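Local coordinates for protein acyl-CoA dehydrogenase (Slackia heliotrinireducens, PDB 4RM7) that belongs to the acyl-CoA dehydrogenase family, combining helical N- and C-terminal domains with a beta-stranded middle domain in a four-chain assembly, at residues A257-W267 with V333-R344; P183-P191 with R227-L238. All coordinates share one frame; numbering follows the deposited sequence.

Contact 1 of 2, residues A257-W267 with V333-R344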
loop_
_atom_site.group_PDB
_atom_site.type_symbol
_atom_site.label_atom_id
_atom_site.label_comp_id
_atom_site.label_asym_id
_atom_site.label_seq_id
_atom_site.Cartn_x
_atom_site.Cartn_y
_atom_site.Cartn_z
ATOM N N ALA A 257 -8.605 15.351 -9.689
ATOM C CA ALA A 257 -8.348 14.896 -8.333
ATOM C C ALA A 257 -8.569 16.041 -7.348
ATOM O O ALA A 257 -9.152 15.875 -6.275
ATOM C CB ALA A 257 -6.904 14.339 -8.210
ATOM N N GLN A 258 -8.118 17.220 -7.736
ATOM C CA GLN A 258 -8.261 18.379 -6.881
ATOM C C GLN A 258 -9.749 18.707 -6.659
ATOM O O GLN A 258 -10.133 19.173 -5.580
ATOM C CB GLN A 258 -7.513 19.568 -7.490
ATOM C CG GLN A 258 -7.598 20.824 -6.670
ATOM C CD GLN A 258 -6.928 20.664 -5.326
ATOM O OE1 GLN A 258 -5.715 20.547 -5.256
ATOM N NE2 GLN A 258 -7.716 20.663 -4.249
ATOM N N ALA A 259 -10.580 18.454 -7.678
ATOM C CA ALA A 259 -12.014 18.738 -7.603
ATOM C C ALA A 259 -12.692 17.783 -6.624
ATOM O O ALA A 259 -13.554 18.186 -5.839
ATOM C CB ALA A 259 -12.652 18.633 -8.973
ATOM N N ALA A 260 -12.277 16.521 -6.675
ATOM C CA ALA A 260 -12.738 15.509 -5.742
ATOM C C ALA A 260 -12.376 15.855 -4.296
ATOM O O ALA A 260 -13.160 15.630 -3.373
ATOM C CB ALA A 260 -12.156 14.157 -6.111
HETATM N N MSE A 261 -11.179 16.389 -4.106
HETATM C CA MSE A 261 -10.739 16.766 -2.776
HETATM C C MSE A 261 -11.598 17.915 -2.225
HETATM O O MSE A 261 -12.060 17.853 -1.083
HETATM C CB MSE A 261 -9.260 17.154 -2.783
HETATM C CG MSE A 261 -8.797 17.759 -1.475
HETATM SE SE MSE A 261 -8.748 16.438 -0.039
HETATM C CE MSE A 261 -7.471 17.381 1.076
ATOM N N GLU A 262 -11.821 18.946 -3.036
ATOM C CA GLU A 262 -12.739 20.019 -2.649
ATOM C C GLU A 262 -14.119 19.518 -2.208
ATOM O O GLU A 262 -14.655 19.995 -1.195
ATOM C CB GLU A 262 -12.898 21.012 -3.777
ATOM C CG GLU A 262 -11.620 21.740 -4.080
ATOM C CD GLU A 262 -11.694 22.524 -5.377
ATOM O OE1 GLU A 262 -12.781 22.538 -5.999
ATOM O OE2 GLU A 262 -10.669 23.131 -5.773
ATOM N N ASP A 263 -14.689 18.546 -2.920
ATOM C CA ASP A 263 -16.001 18.007 -2.513
ATOM C C ASP A 263 -15.912 17.283 -1.169
ATOM O O ASP A 263 -16.788 17.449 -0.307
ATOM C CB ASP A 263 -16.584 17.056 -3.575
ATOM C CG ASP A 263 -16.887 17.757 -4.893
ATOM O OD1 ASP A 263 -16.872 19.003 -4.915
ATOM O OD2 ASP A 263 -17.135 17.066 -5.905
ATOM N N ALA A 264 -14.860 16.480 -1.003
ATOM C CA ALA A 264 -14.599 15.784 0.251
ATOM C C ALA A 264 -14.517 16.771 1.416
ATOM O O ALA A 264 -15.178 16.593 2.442
ATOM C CB ALA A 264 -13.297 14.973 0.153
ATOM N N VAL A 265 -13.707 17.813 1.248
ATOM C CA VAL A 265 -13.539 18.817 2.286
ATOM C C VAL A 265 -14.872 19.531 2.564
ATOM O O VAL A 265 -15.261 19.700 3.715
ATOM C CB VAL A 265 -12.439 19.840 1.904
ATOM C CG1 VAL A 265 -12.414 20.963 2.890
ATOM C CG2 VAL A 265 -11.054 19.156 1.855
ATOM N N ALA A 266 -15.594 19.910 1.522
ATOM C CA ALA A 266 -16.853 20.607 1.736
ATOM C C ALA A 266 -17.861 19.712 2.469
ATOM O O ALA A 266 -18.608 20.176 3.341
ATOM C CB ALA A 266 -17.431 21.093 0.423
ATOM N N TRP A 267 -17.867 18.431 2.126
ATOM C CA TRP A 267 -18.735 17.482 2.803
ATOM C C TRP A 267 -18.319 17.348 4.259
ATOM O O TRP A 267 -19.146 17.375 5.156
ATOM C CB TRP A 267 -18.681 16.117 2.123
ATOM C CG TRP A 267 -19.524 15.077 2.797
ATOM C CD1 TRP A 267 -19.166 14.284 3.853
ATOM C CD2 TRP A 267 -20.865 14.708 2.456
ATOM N NE1 TRP A 267 -20.205 13.448 4.192
ATOM C CE2 TRP A 267 -21.260 13.689 3.350
ATOM C CE3 TRP A 267 -21.780 15.151 1.486
ATOM C CZ2 TRP A 267 -22.533 13.106 3.310
ATOM C CZ3 TRP A 267 -23.041 14.569 1.444
ATOM C CH2 TRP A 267 -23.405 13.560 2.351
ATOM N N VAL A 333 -6.934 9.374 -4.572
ATOM C CA VAL A 333 -7.576 10.548 -4.005
ATOM C C VAL A 333 -9.086 10.559 -4.295
ATOM O O VAL A 333 -9.919 10.754 -3.391
ATOM C CB VAL A 333 -6.936 11.841 -4.528
ATOM C CG1 VAL A 333 -7.725 13.074 -4.049
ATOM C CG2 VAL A 333 -5.529 11.925 -4.034
ATOM N N ALA A 334 -9.443 10.353 -5.552
ATOM C CA ALA A 334 -10.851 10.353 -5.908
ATOM C C ALA A 334 -11.613 9.250 -5.145
ATOM O O ALA A 334 -12.711 9.476 -4.640
ATOM C CB ALA A 334 -11.001 10.186 -7.398
ATOM N N SER A 335 -11.007 8.070 -5.037
ATOM C CA SER A 335 -11.610 6.968 -4.296
ATOM C C SER A 335 -11.803 7.289 -2.802
ATOM O O SER A 335 -12.861 6.981 -2.225
ATOM C CB SER A 335 -10.767 5.705 -4.447
ATOM O OG SER A 335 -11.423 4.602 -3.835
ATOM N N ASP A 336 -10.779 7.891 -2.188
ATOM C CA ASP A 336 -10.857 8.362 -0.800
ATOM C C ASP A 336 -11.932 9.419 -0.620
ATOM O O ASP A 336 -12.625 9.442 0.408
ATOM C CB ASP A 336 -9.518 8.931 -0.319
ATOM C CG ASP A 336 -8.522 7.847 0.064
ATOM O OD1 ASP A 336 -8.969 6.816 0.609
ATOM O OD2 ASP A 336 -7.299 8.023 -0.194
ATOM N N ALA A 337 -12.067 10.295 -1.612
ATOM C CA ALA A 337 -13.159 11.266 -1.602
ATOM C C ALA A 337 -14.512 10.562 -1.618
ATOM O O ALA A 337 -15.400 10.935 -0.856
ATOM C CB ALA A 337 -13.053 12.215 -2.773
HETATM N N MSE A 338 -14.684 9.552 -2.472
HETATM C CA MSE A 338 -15.936 8.792 -2.452
HETATM C C MSE A 338 -16.192 8.213 -1.078
HETATM O O MSE A 338 -17.312 8.269 -0.589
HETATM C CB MSE A 338 -15.933 7.650 -3.454
HETATM C CG MSE A 338 -16.143 8.050 -4.886
HETATM SE SE MSE A 338 -15.809 6.524 -6.047
HETATM C CE MSE A 338 -17.171 5.380 -5.236
ATOM N N GLN A 339 -15.155 7.659 -0.453
ATOM C CA GLN A 339 -15.352 6.980 0.821
ATOM C C GLN A 339 -15.824 7.971 1.881
ATOM O O GLN A 339 -16.685 7.648 2.693
ATOM C CB GLN A 339 -14.072 6.268 1.275
ATOM C CG GLN A 339 -14.334 5.193 2.329
ATOM C CD GLN A 339 -15.093 3.999 1.757
ATOM O OE1 GLN A 339 -15.173 3.839 0.536
ATOM N NE2 GLN A 339 -15.648 3.153 2.635
ATOM N N ILE A 340 -15.285 9.186 1.840
ATOM C CA ILE A 340 -15.701 10.233 2.746
ATOM C C ILE A 340 -17.144 10.682 2.507
ATOM O O ILE A 340 -17.863 10.933 3.469
ATOM C CB ILE A 340 -14.760 11.454 2.665
ATOM C CG1 ILE A 340 -13.400 11.118 3.281
ATOM C CG2 ILE A 340 -15.318 12.607 3.429
ATOM C CD1 ILE A 340 -12.313 12.094 2.886
ATOM N N LEU A 341 -17.582 10.775 1.253
ATOM C CA LEU A 341 -18.967 11.196 0.977
ATOM C C LEU A 341 -19.974 10.102 1.324
ATOM O O LEU A 341 -21.165 10.365 1.405
ATOM C CB LEU A 341 -19.161 11.594 -0.480
ATOM C CG LEU A 341 -18.291 12.668 -1.124
ATOM C CD1 LEU A 341 -18.782 12.932 -2.516
ATOM C CD2 LEU A 341 -18.331 13.930 -0.375
ATOM N N GLY A 342 -19.488 8.881 1.522
ATOM C CA GLY A 342 -20.312 7.784 1.997
ATOM C C GLY A 342 -21.096 7.147 0.866
ATOM O O GLY A 342 -20.717 7.273 -0.295
ATOM N N GLY A 343 -22.201 6.489 1.214
ATOM C CA GLY A 343 -23.024 5.752 0.266
ATOM C C GLY A 343 -23.457 6.539 -0.952
ATOM O O GLY A 343 -23.276 6.079 -2.079
ATOM N N ARG A 344 -24.044 7.713 -0.734
ATOM C CA ARG A 344 -24.302 8.626 -1.841
ATOM C C ARG A 344 -22.961 9.088 -2.365
ATOM O O ARG A 344 -22.023 9.248 -1.595
ATOM C CB ARG A 344 -25.165 9.805 -1.407
ATOM C CG ARG A 344 -24.848 10.362 -0.041
ATOM C CD ARG A 344 -26.031 11.162 0.462
ATOM N NE ARG A 344 -25.837 11.650 1.824
ATOM C CZ ARG A 344 -26.091 10.942 2.922
ATOM N NH1 ARG A 344 -26.544 9.701 2.823
ATOM N NH2 ARG A 344 -25.889 11.473 4.121
#
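Ala260, Ala264 and Trp267 pack against Ala334, Ala337, Ile340 and Leu341 in a buried, nearly parallel helix pair of the acyl-CoA dehydrogenase C-terminal helical domain. The axes of 257-267 and 333-341 pass 8.6 Å apart at 20°, a close approach that small side chains permit: the CA atoms of Ala264 and Ala337 are 5.1 Å apart. The CB of Ala337 lies between the methyls of Ala260 and Ala264, 4.0 Å from the CB of Ala264, while Ile340 CD1 also reaches that methyl. At the other end of the alanine seam, Val333 directs CG1 at the carbonyl oxygen of Ala257. Helix 282-311 touches both segments through Gln258 and Val333, and Asp263 turns its carboxylate to a salt bridge with Arg351. Where helix 316-341 ends, Gly342 leaves helical geometry with positive phi. The indole of Trp267, its CG anti to the backbone N (chi1 178°), reaches across this end. Ile340 CG2 approaches CD1 of the indole, and the carbonyl oxygen of Leu341 sits above one face near the rim. A CH-pi contact is made by Leu341 CA, 4.0 Å from the centroid of the five-membered ring of Trp267 and almost on its normal.

Contact 2 of 2, residues P183-P191 with R227-L238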
loop_
_atom_site.group_PDB
_atom_site.type_symbol
_atom_site.label_atom_id
_atom_site.label_comp_id
_atom_site.label_asym_id
_atom_site.label_seq_id
_atom_site.Cartn_x
_atom_site.Cartn_y
_atom_site.Cartn_z
ATOM N N PRO A 183 10.583 0.849 -46.362
ATOM C CA PRO A 183 9.744 0.917 -45.158
ATOM C C PRO A 183 10.128 2.077 -44.229
ATOM O O PRO A 183 11.041 1.934 -43.415
ATOM C CB PRO A 183 10.003 -0.431 -44.483
ATOM C CG PRO A 183 10.293 -1.351 -45.618
ATOM C CD PRO A 183 11.025 -0.528 -46.650
ATOM N N GLU A 184 9.444 3.211 -44.348
ATOM C CA GLU A 184 9.781 4.370 -43.525
ATOM C C GLU A 184 8.560 5.004 -42.839
ATOM O O GLU A 184 7.426 4.897 -43.316
ATOM C CB GLU A 184 10.495 5.429 -44.367
ATOM C CG GLU A 184 9.571 6.186 -45.308
ATOM C CD GLU A 184 10.248 7.370 -45.972
ATOM O OE1 GLU A 184 11.378 7.722 -45.561
ATOM O OE2 GLU A 184 9.644 7.945 -46.906
ATOM N N PHE A 185 8.807 5.671 -41.718
ATOM C CA PHE A 185 7.755 6.376 -41.008
ATOM C C PHE A 185 7.127 7.471 -41.861
ATOM O O PHE A 185 7.824 8.169 -42.596
ATOM C CB PHE A 185 8.292 6.982 -39.722
ATOM C CG PHE A 185 7.238 7.628 -38.890
ATOM C CD1 PHE A 185 7.133 9.006 -38.833
ATOM C CD2 PHE A 185 6.328 6.855 -38.185
ATOM C CE1 PHE A 185 6.145 9.604 -38.070
ATOM C CE2 PHE A 185 5.342 7.445 -37.431
ATOM C CZ PHE A 185 5.248 8.823 -37.370
ATOM N N SER A 186 5.810 7.623 -41.756
ATOM C CA SER A 186 5.096 8.602 -42.563
ATOM C C SER A 186 3.751 8.950 -41.962
ATOM O O SER A 186 3.129 8.121 -41.290
ATOM C CB SER A 186 4.892 8.074 -43.975
ATOM O OG SER A 186 3.921 7.044 -43.987
ATOM N N PHE A 187 3.305 10.178 -42.210
ATOM C CA PHE A 187 1.986 10.627 -41.780
ATOM C C PHE A 187 1.133 10.940 -43.001
ATOM O O PHE A 187 1.626 11.485 -43.987
ATOM C CB PHE A 187 2.081 11.859 -40.879
ATOM C CG PHE A 187 2.019 11.553 -39.400
ATOM C CD1 PHE A 187 0.833 11.121 -38.813
ATOM C CD2 PHE A 187 3.136 11.729 -38.588
ATOM C CE1 PHE A 187 0.767 10.846 -37.453
ATOM C CE2 PHE A 187 3.078 11.460 -37.224
ATOM C CZ PHE A 187 1.890 11.020 -36.658
ATOM N N TRP A 188 -0.153 10.603 -42.922
ATOM C CA TRP A 188 -1.085 10.820 -44.019
ATOM C C TRP A 188 -2.384 11.449 -43.529
ATOM O O TRP A 188 -3.033 10.915 -42.631
ATOM C CB TRP A 188 -1.401 9.500 -44.707
ATOM C CG TRP A 188 -0.223 8.783 -45.254
ATOM C CD1 TRP A 188 0.684 8.033 -44.559
ATOM C CD2 TRP A 188 0.164 8.711 -46.631
ATOM N NE1 TRP A 188 1.623 7.510 -45.425
ATOM C CE2 TRP A 188 1.322 7.911 -46.699
ATOM C CE3 TRP A 188 -0.353 9.251 -47.813
ATOM C CZ2 TRP A 188 1.968 7.645 -47.899
ATOM C CZ3 TRP A 188 0.286 8.981 -49.002
ATOM C CH2 TRP A 188 1.436 8.188 -49.038
HETATM N N MSE A 189 -2.782 12.566 -44.127
HETATM C CA MSE A 189 -4.060 13.189 -43.788
HETATM C C MSE A 189 -5.171 12.633 -44.686
HETATM O O MSE A 189 -5.399 13.125 -45.794
HETATM C CB MSE A 189 -3.967 14.714 -43.918
HETATM C CG MSE A 189 -5.215 15.465 -43.481
HETATM SE SE MSE A 189 -5.614 15.247 -41.585
HETATM C CE MSE A 189 -4.167 16.281 -40.807
ATOM N N VAL A 190 -5.861 11.604 -44.205
ATOM C CA VAL A 190 -6.815 10.879 -45.035
ATOM C C VAL A 190 -8.246 11.331 -44.810
ATOM O O VAL A 190 -8.741 11.288 -43.689
ATOM C CB VAL A 190 -6.725 9.370 -44.767
ATOM C CG1 VAL A 190 -7.682 8.594 -45.665
ATOM C CG2 VAL A 190 -5.295 8.890 -44.949
ATOM N N PRO A 191 -8.918 11.773 -45.882
ATOM C CA PRO A 191 -10.348 12.116 -45.832
ATOM C C PRO A 191 -11.173 10.924 -45.372
ATOM O O PRO A 191 -10.940 9.815 -45.849
ATOM C CB PRO A 191 -10.686 12.474 -47.285
ATOM C CG PRO A 191 -9.376 12.803 -47.920
ATOM C CD PRO A 191 -8.347 11.956 -47.227
ATOM N N ARG A 227 0.187 12.960 -48.086
ATOM C CA ARG A 227 1.317 12.689 -47.196
ATOM C C ARG A 227 1.860 13.985 -46.601
ATOM O O ARG A 227 2.022 14.984 -47.312
ATOM C CB ARG A 227 2.435 11.952 -47.928
ATOM C CG ARG A 227 3.485 11.365 -47.005
ATOM C CD ARG A 227 4.866 11.406 -47.628
ATOM N NE ARG A 227 4.915 10.755 -48.935
ATOM C CZ ARG A 227 5.115 9.453 -49.109
ATOM N NH1 ARG A 227 5.149 8.941 -50.334
ATOM N NH2 ARG A 227 5.278 8.662 -48.051
ATOM N N LEU A 228 2.128 13.971 -45.298
ATOM C CA LEU A 228 2.658 15.150 -44.634
ATOM C C LEU A 228 4.124 15.324 -45.002
ATOM O O LEU A 228 4.921 14.401 -44.843
ATOM C CB LEU A 228 2.492 15.055 -43.118
ATOM C CG LEU A 228 1.096 15.168 -42.486
ATOM C CD1 LEU A 228 1.210 15.545 -41.000
ATOM C CD2 LEU A 228 0.210 16.155 -43.238
ATOM N N LYS A 229 4.460 16.506 -45.510
ATOM C CA LYS A 229 5.826 16.849 -45.882
ATOM C C LYS A 229 6.337 17.918 -44.935
ATOM O O LYS A 229 6.163 19.107 -45.196
ATOM C CB LYS A 229 5.882 17.346 -47.327
ATOM C CG LYS A 229 4.892 16.651 -48.258
ATOM C CD LYS A 229 5.238 16.871 -49.724
ATOM C CE LYS A 229 6.497 16.092 -50.124
ATOM N NZ LYS A 229 7.150 16.598 -51.378
ATOM N N GLY A 230 6.954 17.505 -43.830
ATOM C CA GLY A 230 7.318 18.450 -42.788
ATOM C C GLY A 230 8.778 18.476 -42.390
ATOM O O GLY A 230 9.591 17.696 -42.895
ATOM N N SER A 231 9.105 19.390 -41.477
ATOM C CA SER A 231 10.457 19.508 -40.937
ATOM C C SER A 231 10.817 18.273 -40.109
ATOM O O SER A 231 11.902 17.704 -40.262
ATOM C CB SER A 231 10.586 20.776 -40.087
ATOM O OG SER A 231 9.628 20.790 -39.041
ATOM N N SER A 232 9.893 17.857 -39.247
ATOM C CA SER A 232 10.107 16.715 -38.362
ATOM C C SER A 232 9.916 15.370 -39.067
ATOM O O SER A 232 9.077 15.230 -39.971
ATOM C CB SER A 232 9.165 16.803 -37.163
ATOM O OG SER A 232 9.160 18.112 -36.622
ATOM N N LYS A 233 10.686 14.375 -38.637
ATOM C CA LYS A 233 10.660 13.065 -39.275
ATOM C C LYS A 233 10.905 11.927 -38.285
ATOM O O LYS A 233 11.711 12.052 -37.353
ATOM C CB LYS A 233 11.697 13.008 -40.415
ATOM C CG LYS A 233 11.228 13.673 -41.702
ATOM C CD LYS A 233 12.372 13.946 -42.632
ATOM C CE LYS A 233 11.931 14.771 -43.832
ATOM N NZ LYS A 233 13.059 14.986 -44.797
ATOM N N GLY A 234 10.190 10.824 -38.496
ATOM C CA GLY A 234 10.484 9.568 -37.829
ATOM C C GLY A 234 9.802 9.421 -36.500
ATOM O O GLY A 234 9.264 10.391 -35.969
ATOM N N PHE A 235 9.834 8.205 -35.960
ATOM C CA PHE A 235 9.206 7.900 -34.681
ATOM C C PHE A 235 9.799 8.766 -33.590
ATOM O O PHE A 235 9.083 9.229 -32.700
ATOM C CB PHE A 235 9.381 6.429 -34.302
ATOM C CG PHE A 235 9.309 5.486 -35.458
ATOM C CD1 PHE A 235 8.162 4.745 -35.694
ATOM C CD2 PHE A 235 10.407 5.315 -36.304
ATOM C CE1 PHE A 235 8.105 3.863 -36.764
ATOM C CE2 PHE A 235 10.355 4.445 -37.371
ATOM C CZ PHE A 235 9.206 3.718 -37.599
ATOM N N SER A 236 11.114 8.960 -33.663
ATOM C CA SER A 236 11.856 9.775 -32.702
ATOM C C SER A 236 11.137 11.083 -32.423
ATOM O O SER A 236 10.889 11.437 -31.270
ATOM C CB SER A 236 13.275 10.056 -33.215
ATOM O OG SER A 236 13.257 10.495 -34.570
ATOM N N GLN A 237 10.779 11.784 -33.488
ATOM C CA GLN A 237 10.076 13.046 -33.354
ATOM C C GLN A 237 8.674 12.881 -32.767
ATOM O O GLN A 237 8.253 13.672 -31.924
ATOM C CB GLN A 237 10.003 13.746 -34.706
ATOM C CG GLN A 237 10.863 14.990 -34.756
ATOM C CD GLN A 237 10.434 16.029 -33.725
ATOM O OE1 GLN A 237 11.197 16.373 -32.816
ATOM N NE2 GLN A 237 9.206 16.530 -33.863
ATOM N N LEU A 238 7.955 11.862 -33.226
ATOM C CA LEU A 238 6.615 11.592 -32.737
ATOM C C LEU A 238 6.658 11.286 -31.255
ATOM O O LEU A 238 5.880 11.827 -30.464
ATOM C CB LEU A 238 5.990 10.424 -33.499
ATOM C CG LEU A 238 4.595 9.989 -33.046
ATOM C CD1 LEU A 238 3.589 11.117 -33.251
ATOM C CD2 LEU A 238 4.167 8.744 -33.798
#
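Phe185, Phe187 and Trp188 of strand 184-191 hold the chain that leads from Arg227 into the first turn of helix 234-270. Phe185 carries the largest share. With its CG anti to the backbone N (chi1 -175°), its ring lies alongside Gly234 and has the amide N of Phe235 above one face. The rings of Phe185 and Phe235 meet obliquely, centroids 5.0 Å apart and planes at 48°. Phe185 CB, in turn, stands over the face of the Phe235 ring, 4.1 Å from its centroid, as a CH-pi contact. Leu238 divides its methyls between two aromatics: CD2 comes within 3.7 Å of CZ of Phe185, whereas CD1 meets the edge of the Phe187 ring, 3.8 Å from its CZ.

At the other end, a single beta bridge pairs Trp188 with Arg227. The adjoining hydrogen bond, Leu228 N to Phe187 O, is 2.9 Å long and nearly straight at 173°. Leu228 packs CD1 on Phe187 CB; helix 90-103 also touches this leucine. Although the CB of Trp188 points away, its indole folds back beside Arg227, whose CB lies 3.9 Å from the six-membered ring centroid of Trp188, over the face. Trp188 NE1 donates to Ser186 OG at 2.8 Å, tying the indole to its own strand, and that hydroxyl also bonds Ala173 O. Arg227 CG covers the same indole face, and bends at chi2 and chi3 carry the guanidinium out past the rim, where Trp188 CZ2 lies over one of its faces, the planes well short of parallel. NH1 forms a salt bridge with Glu224; a second, from NH2 to Asp175, is less certain because the place of NH2 is doubtful. Together these contacts form part of the junction between the beta-stranded middle domain and the C-terminal helical domain of the acyl-CoA dehydrogenase fold.

In the fold
Helix 234-270 joins the two contacts: contact 2 involves its first turn and contact 1 lies near its C-terminal end. Their centres are 44 Å apart, on opposite sides of the chain's centre, and their nearest atoms remain about 26 Å apart, so neither touches the other. Along the sequence they follow in series, contact 2 closing before contact 1 opens. Contact 2 brings in strand 184-191 of the mixed sheet, whereas contact 1 pairs helix 234-270 with helix 316-341 inside the C-terminal domain. One long helix therefore runs from the middle-domain junction into helical packing whose residues also meet two other subunits; contact 2 touches no other chain.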